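Long-range contact in halogenase PltM (Pseudomonas fluorescens, PDB 6BZN), which halogenates phenolic substrates, accepting several halides, and belongs to the flavin-dependent halogenases that use FAD: residues Gln56-Pro68 against Leu131-Tyr145. Sequence-based numbering, arbitrary orientation.
Sequences QHPRFSVGEAATP and LKVPEAHLFRQDIDY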
ATOM      1  N   GLN A  56      -8.390   0.578  20.349  1.00 20.14           N
ATOM      2  CA  GLN A  56      -9.767   0.978  20.132  1.00 20.26           C
ATOM      3  C   GLN A  56      -9.894   2.121  19.137  1.00 18.12           C
ATOM      4  O   GLN A  56      -8.960   2.876  18.930  1.00 18.74           O
ATOM      5  CB  GLN A  56     -10.460   1.314  21.454  1.00 23.10           C
ATOM      6  CG  GLN A  56      -9.804   2.356  22.333  1.00 26.82           C
ATOM      7  CD  GLN A  56     -10.318   2.273  23.770  1.00 29.87           C
ATOM      8  OE1 GLN A  56     -11.491   1.944  24.008  1.00 30.27           O
ATOM      9  NE2 GLN A  56      -9.439   2.537  24.733  1.00 31.50           N
ATOM     10  N   HIS A  57     -11.056   2.213  18.504  1.00 15.52           N
ATOM     11  CA  HIS A  57     -11.355   3.313  17.593  1.00 14.83           C
ATOM     12  C   HIS A  57     -11.871   4.485  18.431  1.00 14.54           C
ATOM     13  O   HIS A  57     -12.497   4.258  19.465  1.00 14.19           O
ATOM     14  CB  HIS A  57     -12.401   2.905  16.558  1.00 14.47           C
ATOM     15  CG  HIS A  57     -11.908   1.886  15.587  1.00 15.21           C
ATOM     16  ND1 HIS A  57     -11.302   2.229  14.398  1.00 16.15           N
ATOM     17  CD2 HIS A  57     -11.887   0.535  15.643  1.00 15.36           C
ATOM     18  CE1 HIS A  57     -10.958   1.129  13.750  1.00 16.07           C
ATOM     19  NE2 HIS A  57     -11.294   0.090  14.490  1.00 15.88           N
ATOM     20  N   PRO A  58     -11.619   5.726  18.022  1.00 13.64           N
ATOM     21  CA  PRO A  58     -10.837   6.079  16.851  1.00 13.83           C
ATOM     22  C   PRO A  58      -9.335   5.971  17.116  1.00 14.22           C
ATOM     23  O   PRO A  58      -8.881   6.170  18.238  1.00 13.78           O
ATOM     24  CB  PRO A  58     -11.212   7.544  16.635  1.00 13.96           C
ATOM     25  CG  PRO A  58     -11.374   8.049  18.020  1.00 13.63           C
ATOM     26  CD  PRO A  58     -12.080   6.927  18.742  1.00 14.01           C
ATOM     27  N   ARG A  59      -8.563   5.666  16.084  1.00 15.28           N
ATOM     28  CA  ARG A  59      -7.111   5.747  16.220  1.00 16.14           C
ATOM     29  C   ARG A  59      -6.423   6.083  14.913  1.00 15.20           C
ATOM     30  O   ARG A  59      -6.913   5.788  13.840  1.00 14.70           O
ATOM     31  CB  ARG A  59      -6.538   4.451  16.822  1.00 17.82           C
ATOM     32  CG  ARG A  59      -6.361   3.286  15.869  1.00 19.81           C
ATOM     33  CD  ARG A  59      -7.659   2.719  15.311  1.00 22.64           C
ATOM     34  NE  ARG A  59      -7.378   1.392  14.744  1.00 25.24           N
ATOM     35  CZ  ARG A  59      -7.521   0.212  15.376  1.00 28.55           C
ATOM     36  NH1 ARG A  59      -8.020   0.124  16.611  1.00 28.45           N
ATOM     37  NH2 ARG A  59      -7.193  -0.918  14.742  1.00 28.33           N
ATOM     38  N   PHE A  60      -5.243   6.655  15.053  1.00 15.40           N
ATOM     39  CA  PHE A  60      -4.420   7.089  13.935  1.00 16.04           C
ATOM     40  C   PHE A  60      -3.757   5.891  13.261  1.00 16.61           C
ATOM     41  O   PHE A  60      -3.403   4.900  13.907  1.00 15.94           O
ATOM     42  CB  PHE A  60      -3.401   8.087  14.479  1.00 16.55           C
ATOM     43  CG  PHE A  60      -2.221   8.337  13.598  1.00 17.03           C
ATOM     44  CD1 PHE A  60      -2.252   9.342  12.639  1.00 17.23           C
ATOM     45  CD2 PHE A  60      -1.046   7.621  13.789  1.00 17.57           C
ATOM     46  CE1 PHE A  60      -1.142   9.601  11.853  1.00 17.76           C
ATOM     47  CE2 PHE A  60       0.069   7.872  13.007  1.00 18.17           C
ATOM     48  CZ  PHE A  60       0.020   8.866  12.033  1.00 18.23           C
ATOM     49  N   SER A  61      -3.632   5.969  11.944  1.00 16.37           N
ATOM     50  CA  SER A  61      -2.819   5.025  11.198  1.00 17.39           C
ATOM     51  C   SER A  61      -2.312   5.710   9.919  1.00 16.56           C
ATOM     52  O   SER A  61      -2.972   6.611   9.419  1.00 15.38           O
ATOM     53  CB  SER A  61      -3.649   3.773  10.890  1.00 18.51           C
ATOM     54  OG  SER A  61      -2.999   2.949   9.951  1.00 20.88           O
ATOM     55  N   VAL A  62      -1.137   5.326   9.426  1.00 16.07           N
ATOM     56  CA  VAL A  62      -0.708   5.752   8.074  1.00 16.59           C
ATOM     57  C   VAL A  62      -1.098   4.648   7.079  1.00 15.91           C
ATOM     58  O   VAL A  62      -1.810   3.711   7.452  1.00 16.47           O
ATOM     59  CB  VAL A  62       0.786   6.181   7.990  1.00 17.64           C
ATOM     60  CG1 VAL A  62       0.970   7.553   8.643  1.00 19.05           C
ATOM     61  CG2 VAL A  62       1.697   5.136   8.608  1.00 18.84           C
ATOM     62  N   GLY A  63      -0.667   4.758   5.816  1.00 14.92           N
ATOM     63  CA  GLY A  63      -1.158   3.876   4.757  1.00 14.29           C
ATOM     64  C   GLY A  63      -2.321   4.596   4.115  1.00 13.58           C
ATOM     65  O   GLY A  63      -3.462   4.167   4.197  1.00 13.71           O
ATOM     66  N   GLU A  64      -2.007   5.720   3.477  1.00 13.10           N
ATOM     67  CA  GLU A  64      -3.010   6.721   3.128  1.00 12.86           C
ATOM     68  C   GLU A  64      -3.225   6.918   1.634  1.00 12.60           C
ATOM     69  O   GLU A  64      -4.295   7.379   1.227  1.00 12.46           O
ATOM     70  CB  GLU A  64      -2.633   8.050   3.775  1.00 12.91           C
ATOM     71  CG  GLU A  64      -2.578   7.965   5.310  1.00 13.39           C
ATOM     72  CD  GLU A  64      -1.670   8.978   5.975  1.00 13.37           C
ATOM     73  OE1 GLU A  64      -0.501   9.121   5.552  1.00 13.43           O
ATOM     74  OE2 GLU A  64      -2.119   9.592   6.974  1.00 12.90           O
ATOM     75  N   ALA A  65      -2.238   6.584   0.813  1.00 12.43           N
ATOM     76  CA  ALA A  65      -2.328   6.897  -0.611  1.00 12.51           C
ATOM     77  C   ALA A  65      -2.987   5.752  -1.338  1.00 12.61           C
ATOM     78  O   ALA A  65      -2.400   4.674  -1.488  1.00 12.64           O
ATOM     79  CB  ALA A  65      -0.944   7.168  -1.187  1.00 12.36           C
ATOM     80  N   ALA A  66      -4.223   5.963  -1.775  1.00 12.84           N
ATOM     81  CA  ALA A  66      -4.892   4.982  -2.605  1.00 12.62           C
ATOM     82  C   ALA A  66      -4.215   4.951  -3.973  1.00 12.99           C
ATOM     83  O   ALA A  66      -3.488   5.878  -4.340  1.00 13.75           O
ATOM     84  CB  ALA A  66      -6.375   5.295  -2.743  1.00 12.92           C
ATOM     85  N   THR A  67      -4.450   3.870  -4.704  1.00 12.87           N
ATOM     86  CA  THR A  67      -3.894   3.677  -6.049  1.00 13.04           C
ATOM     87  C   THR A  67      -5.005   3.201  -6.983  1.00 13.58           C
ATOM     88  O   THR A  67      -6.073   2.800  -6.525  1.00 13.06           O
ATOM     89  CB  THR A  67      -2.812   2.599  -6.044  1.00 13.32           C
ATOM     90  OG1 THR A  67      -3.281   1.467  -5.295  1.00 13.18           O
ATOM     91  CG2 THR A  67      -1.536   3.127  -5.434  1.00 13.55           C
ATOM     92  N   PRO A  68      -4.754   3.229  -8.303  1.00 13.39           N
ATOM     93  CA  PRO A  68      -5.749   2.611  -9.190  1.00 13.46           C
ATOM     94  C   PRO A  68      -6.053   1.174  -8.807  1.00 12.58           C
ATOM     95  O   PRO A  68      -7.211   0.790  -8.788  1.00 12.56           O
ATOM     96  CB  PRO A  68      -5.110   2.713 -10.582  1.00 13.85           C
ATOM     97  CG  PRO A  68      -4.101   3.784 -10.467  1.00 14.20           C
ATOM     98  CD  PRO A  68      -3.649   3.863  -9.043  1.00 14.03           C
ATOM     99  N   LEU A 131      -3.730  10.516 -13.282  1.00 20.41           N
ATOM    100  CA  LEU A 131      -4.853   9.585 -13.378  1.00 23.90           C
ATOM    101  C   LEU A 131      -5.938  10.212 -14.250  1.00 26.50           C
ATOM    102  O   LEU A 131      -5.957  11.424 -14.453  1.00 28.14           O
ATOM    103  CB  LEU A 131      -5.434   9.318 -11.986  1.00 23.68           C
ATOM    104  CG  LEU A 131      -4.460   8.821 -10.914  1.00 23.68           C
ATOM    105  CD1 LEU A 131      -5.105   8.898  -9.543  1.00 24.64           C
ATOM    106  CD2 LEU A 131      -3.984   7.411 -11.229  1.00 25.04           C
ATOM    107  N   LYS A 132      -6.848   9.386 -14.737  1.00 31.78           N
ATOM    108  CA  LYS A 132      -8.056   9.887 -15.406  1.00 37.35           C
ATOM    109  C   LYS A 132      -9.132  10.192 -14.365  1.00 35.85           C
ATOM    110  O   LYS A 132      -9.758  11.258 -14.423  1.00 39.11           O
ATOM    111  CB  LYS A 132      -8.574   8.875 -16.436  1.00 42.36           C
ATOM    112  CG  LYS A 132      -9.195   9.510 -17.678  1.00 46.65           C
ATOM    113  CD  LYS A 132      -8.135  10.022 -18.647  1.00 48.50           C
ATOM    114  CE  LYS A 132      -8.749  10.440 -19.977  1.00 51.26           C
ATOM    115  NZ  LYS A 132      -7.720  10.699 -21.026  1.00 51.86           N
ATOM    116  N   VAL A 133      -9.308   9.266 -13.412  1.00 32.28           N
ATOM    117  CA  VAL A 133     -10.302   9.363 -12.322  1.00 29.63           C
ATOM    118  C   VAL A 133      -9.592   9.685 -10.988  1.00 26.35           C
ATOM    119  O   VAL A 133      -8.586   9.065 -10.671  1.00 23.15           O
ATOM    120  CB  VAL A 133     -11.092   8.032 -12.205  1.00 31.97           C
ATOM    121  CG1 VAL A 133     -11.934   7.957 -10.932  1.00 33.54           C
ATOM    122  CG2 VAL A 133     -11.967   7.834 -13.441  1.00 33.28           C
ATOM    123  N   PRO A 134     -10.121  10.641 -10.195  1.00 23.95           N
ATOM    124  CA  PRO A 134      -9.458  10.974  -8.934  1.00 22.53           C
ATOM    125  C   PRO A 134      -9.474   9.813  -7.932  1.00 20.87           C
ATOM    126  O   PRO A 134     -10.387   8.993  -7.940  1.00 19.29           O
ATOM    127  CB  PRO A 134     -10.288  12.144  -8.381  1.00 24.07           C
ATOM    128  CG  PRO A 134     -11.097  12.637  -9.519  1.00 24.89           C
ATOM    129  CD  PRO A 134     -11.333  11.456 -10.397  1.00 25.23           C
ATOM    130  N   GLU A 135      -8.446   9.748  -7.100  1.00 19.66           N
ATOM    131  CA  GLU A 135      -8.385   8.780  -6.014  1.00 19.59           C
ATOM    132  C   GLU A 135      -8.225   9.489  -4.683  1.00 16.92           C
ATOM    133  O   GLU A 135      -8.109  10.705  -4.651  1.00 16.91           O
ATOM    134  CB  GLU A 135      -7.242   7.832  -6.269  1.00 21.36           C
ATOM    135  CG  GLU A 135      -7.563   6.997  -7.470  1.00 24.40           C
ATOM    136  CD  GLU A 135      -6.424   6.156  -7.929  1.00 28.26           C
ATOM    137  OE1 GLU A 135      -5.342   6.210  -7.304  1.00 31.22           O
ATOM    138  OE2 GLU A 135      -6.627   5.454  -8.940  1.00 32.63           O
ATOM    139  N   ALA A 136      -8.248   8.718  -3.594  1.00 15.75           N
ATOM    140  CA  ALA A 136      -8.298   9.286  -2.249  1.00 14.00           C
ATOM    141  C   ALA A 136      -6.946   9.290  -1.538  1.00 13.25           C
ATOM    142  O   ALA A 136      -6.122   8.382  -1.705  1.00 12.06           O
ATOM    143  CB  ALA A 136      -9.307   8.531  -1.412  1.00 13.92           C
ATOM    144  N   HIS A 137      -6.751  10.330  -0.724  1.00 12.29           N
ATOM    145  CA  HIS A 137      -5.822  10.305   0.391  1.00 11.71           C
ATOM    146  C   HIS A 137      -6.679   9.986   1.620  1.00 11.24           C
ATOM    147  O   HIS A 137      -7.479  10.808   2.061  1.00 10.95           O
ATOM    148  CB  HIS A 137      -5.160  11.649   0.587  1.00 11.93           C
ATOM    149  CG  HIS A 137      -4.106  11.953  -0.424  1.00 12.12           C
ATOM    150  ND1 HIS A 137      -3.620  13.225  -0.621  1.00 12.37           N
ATOM    151  CD2 HIS A 137      -3.429  11.149  -1.277  1.00 12.08           C
ATOM    152  CE1 HIS A 137      -2.675  13.189  -1.544  1.00 12.47           C
ATOM    153  NE2 HIS A 137      -2.542  11.941  -1.957  1.00 12.00           N
ATOM    154  N   LEU A 138      -6.502   8.779   2.142  1.00 10.95           N
ATOM    155  CA  LEU A 138      -7.373   8.216   3.171  1.00 10.64           C
ATOM    156  C   LEU A 138      -6.983   8.698   4.552  1.00 10.36           C
ATOM    157  O   LEU A 138      -5.852   8.468   4.986  1.00 10.45           O
ATOM    158  CB  LEU A 138      -7.292   6.694   3.120  1.00 10.84           C
ATOM    159  CG  LEU A 138      -7.668   6.006   1.811  1.00 11.05           C
ATOM    160  CD1 LEU A 138      -7.252   4.560   1.863  1.00 11.79           C
ATOM    161  CD2 LEU A 138      -9.161   6.107   1.549  1.00 11.14           C
ATOM    162  N   PHE A 139      -7.906   9.372   5.244  1.00 10.53           N
ATOM    163  CA  PHE A 139      -7.703   9.780   6.623  1.00 10.26           C
ATOM    164  C   PHE A 139      -8.126   8.581   7.439  1.00 10.45           C
ATOM    165  O   PHE A 139      -9.312   8.375   7.706  1.00 10.29           O
ATOM    166  CB  PHE A 139      -8.519  11.043   6.940  1.00 10.46           C
ATOM    167  CG  PHE A 139      -8.231  11.665   8.283  1.00 10.52           C
ATOM    168  CD1 PHE A 139      -6.928  11.965   8.674  1.00 10.87           C
ATOM    169  CD2 PHE A 139      -9.280  12.017   9.144  1.00 10.49           C
ATOM    170  CE1 PHE A 139      -6.669  12.573   9.898  1.00 10.73           C
ATOM    171  CE2 PHE A 139      -9.016  12.627  10.374  1.00 10.66           C
ATOM    172  CZ  PHE A 139      -7.712  12.906  10.742  1.00 10.53           C
ATOM    173  N   ARG A 140      -7.146   7.761   7.807  1.00 10.72           N
ATOM    174  CA  ARG A 140      -7.435   6.388   8.239  1.00 11.40           C
ATOM    175  C   ARG A 140      -8.267   6.275   9.517  1.00 11.49           C
ATOM    176  O   ARG A 140      -9.092   5.363   9.639  1.00 11.68           O
ATOM    177  CB  ARG A 140      -6.140   5.590   8.354  1.00 12.09           C
ATOM    178  CG  ARG A 140      -5.452   5.336   7.013  1.00 12.39           C
ATOM    179  CD  ARG A 140      -6.200   4.345   6.125  1.00 13.06           C
ATOM    180  NE  ARG A 140      -6.301   3.065   6.829  1.00 13.84           N
ATOM    181  CZ  ARG A 140      -5.350   2.134   6.867  1.00 14.64           C
ATOM    182  NH1 ARG A 140      -4.244   2.240   6.149  1.00 14.87           N
ATOM    183  NH2 ARG A 140      -5.546   1.050   7.606  1.00 15.30           N
ATOM    184  N   GLN A 141      -8.110   7.209  10.454  1.00 11.14           N
ATOM    185  CA  GLN A 141      -8.998   7.182  11.621  1.00 11.20           C
ATOM    186  C   GLN A 141     -10.478   7.120  11.254  1.00 11.31           C
ATOM    187  O   GLN A 141     -11.250   6.448  11.919  1.00 11.67           O
ATOM    188  CB  GLN A 141      -8.734   8.345  12.583  1.00 11.35           C
ATOM    189  CG  GLN A 141      -8.940   9.740  12.025  1.00 11.15           C
ATOM    190  CD  GLN A 141      -9.055  10.773  13.131  1.00 11.05           C
ATOM    191  OE1 GLN A 141      -8.055  11.201  13.695  1.00 11.10           O
ATOM    192  NE2 GLN A 141     -10.295  11.183  13.442  1.00 11.69           N
ATOM    193  N   ASP A 142     -10.886   7.837  10.213  1.00 11.31           N
ATOM    194  CA  ASP A 142     -12.303   7.896   9.842  1.00 11.47           C
ATOM    195  C   ASP A 142     -12.671   6.773   8.892  1.00 11.68           C
ATOM    196  O   ASP A 142     -13.738   6.174   9.017  1.00 12.56           O
ATOM    197  CB  ASP A 142     -12.651   9.244   9.229  1.00 11.72           C
ATOM    198  CG  ASP A 142     -12.646  10.396  10.254  1.00 12.19           C
ATOM    199  OD1 ASP A 142     -12.584  10.165  11.491  1.00 12.29           O
ATOM    200  OD2 ASP A 142     -12.697  11.563   9.791  1.00 12.64           O
ATOM    201  N   ILE A 143     -11.775   6.470   7.961  1.00 11.50           N
ATOM    202  CA  ILE A 143     -11.987   5.393   7.005  1.00 11.50           C
ATOM    203  C   ILE A 143     -12.113   4.052   7.725  1.00 11.69           C
ATOM    204  O   ILE A 143     -13.055   3.300   7.461  1.00 11.30           O
ATOM    205  CB  ILE A 143     -10.841   5.352   5.955  1.00 11.34           C
ATOM    206  CG1 ILE A 143     -10.866   6.612   5.081  1.00 11.67           C
ATOM    207  CG2 ILE A 143     -10.886   4.087   5.104  1.00 11.49           C
ATOM    208  CD1 ILE A 143     -12.059   6.752   4.167  1.00 11.91           C
ATOM    209  N   ASP A 144     -11.181   3.766   8.631  1.00 11.63           N
ATOM    210  CA  ASP A 144     -11.166   2.470   9.331  1.00 12.43           C
ATOM    211  C   ASP A 144     -12.349   2.305  10.270  1.00 12.23           C
ATOM    212  O   ASP A 144     -12.885   1.215  10.386  1.00 12.40           O
ATOM    213  CB  ASP A 144      -9.841   2.242  10.076  1.00 13.25           C
ATOM    214  CG  ASP A 144      -8.662   2.015   9.110  1.00 14.68           C
ATOM    215  OD1 ASP A 144      -8.748   2.396   7.919  1.00 15.58           O
ATOM    216  OD2 ASP A 144      -7.640   1.456   9.537  1.00 18.04           O
ATOM    217  N   TYR A 145     -12.770   3.384  10.925  1.00 12.25           N
ATOM    218  CA  TYR A 145     -13.900   3.292  11.839  1.00 12.72           C
ATOM    219  C   TYR A 145     -15.156   2.966  11.007  1.00 12.30           C
ATOM    220  O   TYR A 145     -15.920   2.068  11.355  1.00 12.10           O
ATOM    221  CB  TYR A 145     -14.099   4.574  12.653  1.00 13.12           C
ATOM    222  CG  TYR A 145     -14.804   4.407  14.006  1.00 14.08           C
ATOM    223  CD1 TYR A 145     -15.337   3.178  14.425  1.00 14.48           C
ATOM    224  CD2 TYR A 145     -14.948   5.498  14.864  1.00 14.41           C
ATOM    225  CE1 TYR A 145     -15.965   3.037  15.659  1.00 14.73           C
ATOM    226  CE2 TYR A 145     -15.590   5.365  16.093  1.00 15.22           C
ATOM    227  CZ  TYR A 145     -16.092   4.129  16.486  1.00 15.21           C
ATOM    228  OH  TYR A 145     -16.718   3.969  17.709  1.00 16.38           O
TER
HETATM  229  O   HOH W   1     -10.176   4.708  13.771  1.00 14.26           O
HETATM  230  O   HOH W   2      -7.067   1.055  12.135  1.00 25.47           O
HETATM  231  O   HOH W   3      -7.330   3.740  12.113  1.00 35.56           O
HETATM  232  O   HOH W   4      -5.662   8.554  10.822  1.00 10.40           O
HETATM  233  O   HOH W   5      -4.369   8.655   8.243  1.00 10.48           O
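His57 and Tyr145 begin the contact between the loop after strand 49-52 of the FAD-binding, Rossmann-type fold and residues 131-145, where a strand passes into a helix; Arg59, Ser61, Val62, Ala65 and Arg140 belong to the FAD site, here without flavin. His57 CB sits over the face of the Tyr145 ring, 3.6 Å from its centroid, while the rings, 14° from parallel, are offset with little stacking. Arg59, salt-bridged to Asp53, reaches helix 140-153 through a water that accepts from its NE and donates to Asp144 OD2. Ser61 OG lies over one face of the Arg140 guanidinium. Two turns in the Arg140 chain, chi2 -70° and chi3 -60°, fold it back toward its own helix; NE and NH2 take one oxygen each of Asp144 in a salt bridge, and NH1 meets an in-plane lone pair of Gly63 O (2.9 Å). A methionine here would probably leave the Asp144 carboxylate without its charged mate and Gly63 O without this donor. Glu64, whose carboxylate bonds Ser275 and His221, accepts at its backbone O from Leu138 N (2.8 Å). Ala65 forms a single bridge with His137, completed by Ala66 N donating to Ala136 O, 3.1 Å and almost in line with the carbonyl bond.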